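Local atomic coordinates of enoyl-CoA hydratase/isomerase (Mycobacterium abscessus, PDB entry 3QXZ), a protein that probably catalyses the hydration or double-bond isomerisation of enoyl-CoA thioesters in fatty acid metabolism. Residues A[18-23]-A[53-58]; A[59-64]-A[104-109]. All blocks are in the same frame, centred on the assembly; numbering follows the deposited sequence.

Interaction 1: residues A[18-23]-A[53-58]; sequences AVLTLH and RVIVLT. With EDO (1,2-ethanediol), chain H.
Ala18 to Leu22 and Val54 to Thr58 run alongside each other as neighbouring parallel strands, their short axes 4.7 Å apart and inclined at 20°. Five backbone hydrogen bonds zigzag between them. Ala18 gives its N-H to Val54 O and takes one from Val56 N at its own O, the shortest of the set at 2.7 Å. Leu20 N then bonds to Val56 O, Thr58 N to Leu20 O, and Leu22 N to Thr58 O at 2.9 Å. Four CA-H...O contacts fill in between, among them Thr21 CA to Thr58 O at 3.2 Å.

Most of the apolar contacts gather on the face that carries Ala18, Leu20, Ile55 and Leu57. Leu57 holds CG anti to its backbone N (chi1 -178°) and, with chi2 at 63°, turns CD1 toward the neighbouring strand, 3.9 Å from Leu20 CB; the same methyl meets Leu22 CD2 at 4.1 Å. Toward the start of the strands, Leu20 CD1 lies 4.0 Å from Ile55 CG2. On the other face Val19 packs beside Val56, and Thr21 and Thr58 stand side by side, with Thr21 OG1 3.6 Å from the Thr58 methyl CG2. Thr58 OG1 is turned anti to its backbone N and hydrogen-bonds to Ala104 O. Before the strand begins, Arg53 NE donates to O2 of an ethanediol, probably from the crystallisation liquor.

These are the two strands of a right-handed beta-alpha-beta unit. Its helix 33-48 packs on the leucine face through Leu39, Tyr43 and Leu46, helix 186-203 lies against Val19 and Val54 on the other, and strand 8-14 runs antiparallel beside 17-23.

Interaction 2: residues A[59-64]-A[104-109]; sequences GAPPAF and AVNGHA
Asn106 and Phe64 carry the contact between the loop 59-64 and the turn joining strands 101-105 and 108-110 of the crotonase-like fold. It holds together two segments that lead, past Cys65 and past strand 108-110, to where the oxyanion hole is expected, as in related hydratases. Asn106 CG sits between its own backbone N and carbonyl carbon (chi1 56°), turning the amide into the loop to tie its two ends together. OD1 accepts the N-H of Gly59 at 3.0 Å, while ND2 donates to Ala63 O, also at 3.0 Å, from above that carbonyl's plane. Beyond the amide, Phe64 N bonds to His108 O at 2.9 Å.

The Phe64 ring, with CG anti to the backbone N (chi1 177°), swings across to Val105. Methyl CG2 of Val105 sits over the ring centre in a CH-pi contact, 4.2 Å from the centroid. Asn106 OD1 lies at the ring's edge, and Ala109 CB touches CD2 at 3.9 Å.

In the next shell, Thr58 OG1 adds a weak hydrogen bond to OD1. An inverse gamma turn centred on Val105 bends the chain just before Asn106. Asn29 ND2 donates to both Ala60 O and Phe64 O, and His108 ND1 is held by Arg130 N. Gly107 CA directs a hydrogen almost straight at Pro62 O, 3.4 Å away, and one water bridges that same oxygen to His108 N.

Interaction 2 picks up where interaction 1 ends: strand 54-59 runs directly into the loop 59-64, and the two centres lie about 12 Å apart. Strand 101-105 is the next strand of the same sheet, probably bonded to interaction 1 through Leu57 O and Ala104 N at 2.8 Å. Thr21 CG2 packs against Ala60 N at 3.6 Å, and Leu57 O against Phe64 CE1 at 3.7 Å. Of the two contacts, interaction 2 is the one that adjoins the probable oxyanion hole. A potassium ion bound by Leu46, Asp47, Asp49, Val52 and Thr99 lies about 6 Å from the side chain of Ile55, near interaction 1.

Interaction 1: residues A[18-23]-A[53-58]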
loop_
_atom_site.group_PDB
_atom_site.type_symbol
_atom_site.label_atom_id
_atom_site.label_comp_id
_atom_site.label_asym_id
_atom_site.label_seq_id
_atom_site.Cartn_x
_atom_site.Cartn_y
_atom_site.Cartn_z
ATOM N N ALA A 18 -7.455 22.871 16.608
ATOM C CA ALA A 18 -8.442 22.325 17.529
ATOM C C ALA A 18 -7.945 21.004 18.086
ATOM O O ALA A 18 -7.545 20.120 17.321
ATOM C CB ALA A 18 -9.799 22.130 16.834
ATOM N N VAL A 19 -7.958 20.863 19.404
ATOM C CA VAL A 19 -7.592 19.610 20.047
ATOM C C VAL A 19 -8.843 19.001 20.659
ATOM O O VAL A 19 -9.520 19.630 21.495
ATOM C CB VAL A 19 -6.487 19.800 21.139
ATOM C CG1 VAL A 19 -6.124 18.455 21.760
ATOM C CG2 VAL A 19 -5.250 20.449 20.537
ATOM N N LEU A 20 -9.168 17.785 20.218
ATOM C CA LEU A 20 -10.220 16.961 20.785
ATOM C C LEU A 20 -9.608 15.887 21.659
ATOM O O LEU A 20 -8.716 15.142 21.202
ATOM C CB LEU A 20 -11.040 16.311 19.679
ATOM C CG LEU A 20 -11.847 17.250 18.786
ATOM C CD1 LEU A 20 -12.444 16.472 17.652
ATOM C CD2 LEU A 20 -12.961 17.943 19.600
ATOM N N THR A 21 -10.082 15.791 22.909
ATOM C CA THR A 21 -9.559 14.810 23.845
ATOM C C THR A 21 -10.644 13.847 24.292
ATOM O O THR A 21 -11.707 14.277 24.766
ATOM C CB THR A 21 -8.938 15.500 25.086
ATOM O OG1 THR A 21 -7.947 16.439 24.659
ATOM C CG2 THR A 21 -8.282 14.463 25.995
ATOM N N LEU A 22 -10.368 12.553 24.135
ATOM C CA LEU A 22 -11.248 11.488 24.611
ATOM C C LEU A 22 -10.930 11.317 26.089
ATOM O O LEU A 22 -9.829 10.919 26.447
ATOM C CB LEU A 22 -10.997 10.185 23.838
ATOM C CG LEU A 22 -11.040 10.287 22.311
ATOM C CD1 LEU A 22 -10.606 8.964 21.690
ATOM C CD2 LEU A 22 -12.407 10.685 21.805
ATOM N N HIS A 23 -11.900 11.638 26.941
ATOM C CA HIS A 23 -11.648 11.764 28.379
ATOM C C HIS A 23 -12.537 10.845 29.212
ATOM O O HIS A 23 -13.684 11.181 29.519
ATOM C CB HIS A 23 -11.816 13.226 28.810
ATOM C CG HIS A 23 -11.568 13.462 30.269
ATOM N ND1 HIS A 23 -10.330 13.813 30.763
ATOM C CD2 HIS A 23 -12.400 13.410 31.337
ATOM C CE1 HIS A 23 -10.409 13.958 32.075
ATOM N NE2 HIS A 23 -11.653 13.721 32.448
ATOM N N ARG A 53 -7.710 25.235 11.231
ATOM C CA ARG A 53 -6.831 24.756 10.163
ATOM C C ARG A 53 -6.501 23.269 10.266
ATOM O O ARG A 53 -6.287 22.609 9.232
ATOM C CB ARG A 53 -5.527 25.565 10.136
ATOM C CG ARG A 53 -5.700 27.061 9.743
ATOM C CD ARG A 53 -6.255 27.278 8.327
ATOM N NE ARG A 53 -5.626 26.330 7.425
ATOM C CZ ARG A 53 -4.385 26.399 6.969
ATOM N NH1 ARG A 53 -3.605 27.475 7.162
ATOM N NH2 ARG A 53 -3.930 25.382 6.251
ATOM N N VAL A 54 -6.452 22.754 11.491
ATOM C CA VAL A 54 -6.071 21.354 11.748
ATOM C C VAL A 54 -6.797 20.905 13.001
ATOM O O VAL A 54 -6.968 21.698 13.946
ATOM C CB VAL A 54 -4.533 21.191 11.998
ATOM C CG1 VAL A 54 -4.148 19.727 12.185
ATOM C CG2 VAL A 54 -3.713 21.802 10.901
ATOM N N ILE A 55 -7.187 19.629 13.007
ATOM C CA ILE A 55 -7.769 18.982 14.173
ATOM C C ILE A 55 -6.800 17.922 14.681
ATOM O O ILE A 55 -6.320 17.088 13.901
ATOM C CB ILE A 55 -9.115 18.324 13.821
ATOM C CG1 ILE A 55 -10.117 19.368 13.319
ATOM C CG2 ILE A 55 -9.670 17.534 15.018
ATOM C CD1 ILE A 55 -11.258 18.801 12.454
ATOM N N VAL A 56 -6.510 17.956 15.977
ATOM C CA VAL A 56 -5.708 16.910 16.633
ATOM C C VAL A 56 -6.612 16.126 17.563
ATOM O O VAL A 56 -7.278 16.725 18.406
ATOM C CB VAL A 56 -4.508 17.515 17.405
ATOM C CG1 VAL A 56 -3.721 16.432 18.164
ATOM C CG2 VAL A 56 -3.584 18.263 16.442
ATOM N N LEU A 57 -6.654 14.805 17.388
ATOM C CA LEU A 57 -7.404 13.894 18.252
ATOM C C LEU A 57 -6.457 13.154 19.192
ATOM O O LEU A 57 -5.452 12.570 18.754
ATOM C CB LEU A 57 -8.189 12.896 17.394
ATOM C CG LEU A 57 -9.058 11.894 18.163
ATOM C CD1 LEU A 57 -10.166 12.562 18.976
ATOM C CD2 LEU A 57 -9.643 10.906 17.146
ATOM N N THR A 58 -6.764 13.177 20.492
ATOM C CA THR A 58 -5.888 12.571 21.491
ATOM C C THR A 58 -6.711 12.026 22.659
ATOM O O THR A 58 -7.921 12.249 22.703
ATOM C CB THR A 58 -4.797 13.576 21.931
ATOM O OG1 THR A 58 -3.677 12.875 22.463
ATOM C CG2 THR A 58 -5.327 14.613 22.924
HETATM C C1 EDO H . -8.973 23.381 5.417
HETATM O O1 EDO H . -7.649 23.037 5.003
HETATM C C2 EDO H . -8.842 23.964 6.814
HETATM O O2 EDO H . -8.207 25.266 6.774
#

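Interaction 2: residues A[59-64]-A[104-109]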
loop_
_atom_site.group_PDB
_atom_site.type_symbol
_atom_site.label_atom_id
_atom_site.label_comp_id
_atom_site.label_asym_id
_atom_site.label_seq_id
_atom_site.Cartn_x
_atom_site.Cartn_y
_atom_site.Cartn_z
ATOM N N GLY A 59 -6.070 11.277 23.558
ATOM C CA GLY A 59 -6.757 10.747 24.746
ATOM C C GLY A 59 -6.183 11.254 26.052
ATOM O O GLY A 59 -5.010 11.608 26.143
ATOM N N ALA A 60 -7.022 11.267 27.087
ATOM C CA ALA A 60 -6.535 11.586 28.434
ATOM C C ALA A 60 -5.538 10.504 28.852
ATOM O O ALA A 60 -5.869 9.326 28.819
ATOM C CB ALA A 60 -7.697 11.642 29.416
ATOM N N PRO A 61 -4.308 10.894 29.251
ATOM C CA PRO A 61 -3.320 9.880 29.623
ATOM C C PRO A 61 -3.839 8.947 30.728
ATOM O O PRO A 61 -4.604 9.392 31.589
ATOM C CB PRO A 61 -2.128 10.718 30.109
ATOM C CG PRO A 61 -2.220 11.957 29.315
ATOM C CD PRO A 61 -3.712 12.244 29.203
ATOM N N PRO A 62 -3.398 7.679 30.740
ATOM C CA PRO A 62 -2.309 7.110 29.940
ATOM C C PRO A 62 -2.729 6.472 28.610
ATOM O O PRO A 62 -1.892 5.873 27.940
ATOM C CB PRO A 62 -1.752 6.033 30.875
ATOM C CG PRO A 62 -2.973 5.524 31.583
ATOM C CD PRO A 62 -3.915 6.699 31.720
ATOM N N ALA A 63 -4.000 6.573 28.235
ATOM C CA ALA A 63 -4.473 5.840 27.064
ATOM C C ALA A 63 -4.950 6.767 25.949
ATOM O O ALA A 63 -5.236 7.949 26.181
ATOM C CB ALA A 63 -5.583 4.897 27.479
ATOM N N PHE A 64 -5.062 6.229 24.732
ATOM C CA PHE A 64 -5.786 6.933 23.690
ATOM C C PHE A 64 -7.267 6.561 23.807
ATOM O O PHE A 64 -8.098 7.396 24.178
ATOM C CB PHE A 64 -5.197 6.615 22.303
ATOM C CG PHE A 64 -5.953 7.254 21.158
ATOM C CD1 PHE A 64 -5.764 8.609 20.836
ATOM C CD2 PHE A 64 -6.845 6.503 20.385
ATOM C CE1 PHE A 64 -6.454 9.200 19.778
ATOM C CE2 PHE A 64 -7.554 7.079 19.332
ATOM C CZ PHE A 64 -7.346 8.439 19.012
ATOM N N ALA A 104 -2.985 11.942 17.689
ATOM C CA ALA A 104 -1.894 11.865 18.656
ATOM C C ALA A 104 -2.232 10.714 19.595
ATOM O O ALA A 104 -2.923 10.886 20.612
ATOM C CB ALA A 104 -1.758 13.206 19.410
ATOM N N VAL A 105 -1.811 9.519 19.175
ATOM C CA VAL A 105 -2.164 8.275 19.861
ATOM C C VAL A 105 -1.172 8.086 21.009
ATOM O O VAL A 105 -0.121 7.455 20.879
ATOM C CB VAL A 105 -2.213 7.079 18.885
ATOM C CG1 VAL A 105 -2.692 5.846 19.593
ATOM C CG2 VAL A 105 -3.158 7.390 17.703
ATOM N N ASN A 106 -1.519 8.714 22.129
ATOM C CA ASN A 106 -0.623 8.869 23.278
ATOM C C ASN A 106 -0.490 7.634 24.154
ATOM O O ASN A 106 0.257 7.642 25.128
ATOM C CB ASN A 106 -1.106 10.037 24.141
ATOM C CG ASN A 106 -2.533 9.862 24.563
ATOM O OD1 ASN A 106 -3.438 9.928 23.733
ATOM N ND2 ASN A 106 -2.763 9.568 25.866
ATOM N N GLY A 107 -1.243 6.585 23.838
ATOM C CA GLY A 107 -1.209 5.347 24.606
ATOM C C GLY A 107 -2.175 4.350 24.003
ATOM O O GLY A 107 -2.539 4.472 22.824
ATOM N N HIS A 108 -2.611 3.376 24.796
ATOM C CA HIS A 108 -3.378 2.227 24.284
ATOM C C HIS A 108 -4.493 2.628 23.358
ATOM O O HIS A 108 -5.271 3.537 23.661
ATOM C CB HIS A 108 -3.991 1.431 25.439
ATOM C CG HIS A 108 -3.021 1.118 26.531
ATOM N ND1 HIS A 108 -1.770 0.603 26.286
ATOM C CD2 HIS A 108 -3.118 1.256 27.876
ATOM C CE1 HIS A 108 -1.142 0.408 27.435
ATOM N NE2 HIS A 108 -1.939 0.803 28.413
ATOM N N ALA A 109 -4.558 1.929 22.227
ATOM C CA ALA A 109 -5.653 2.116 21.266
ATOM C C ALA A 109 -6.084 0.728 20.809
ATOM O O ALA A 109 -5.354 0.051 20.085
ATOM C CB ALA A 109 -5.221 2.991 20.093
HETATM O O HOH W 1 -0.603 3.550 27.217
#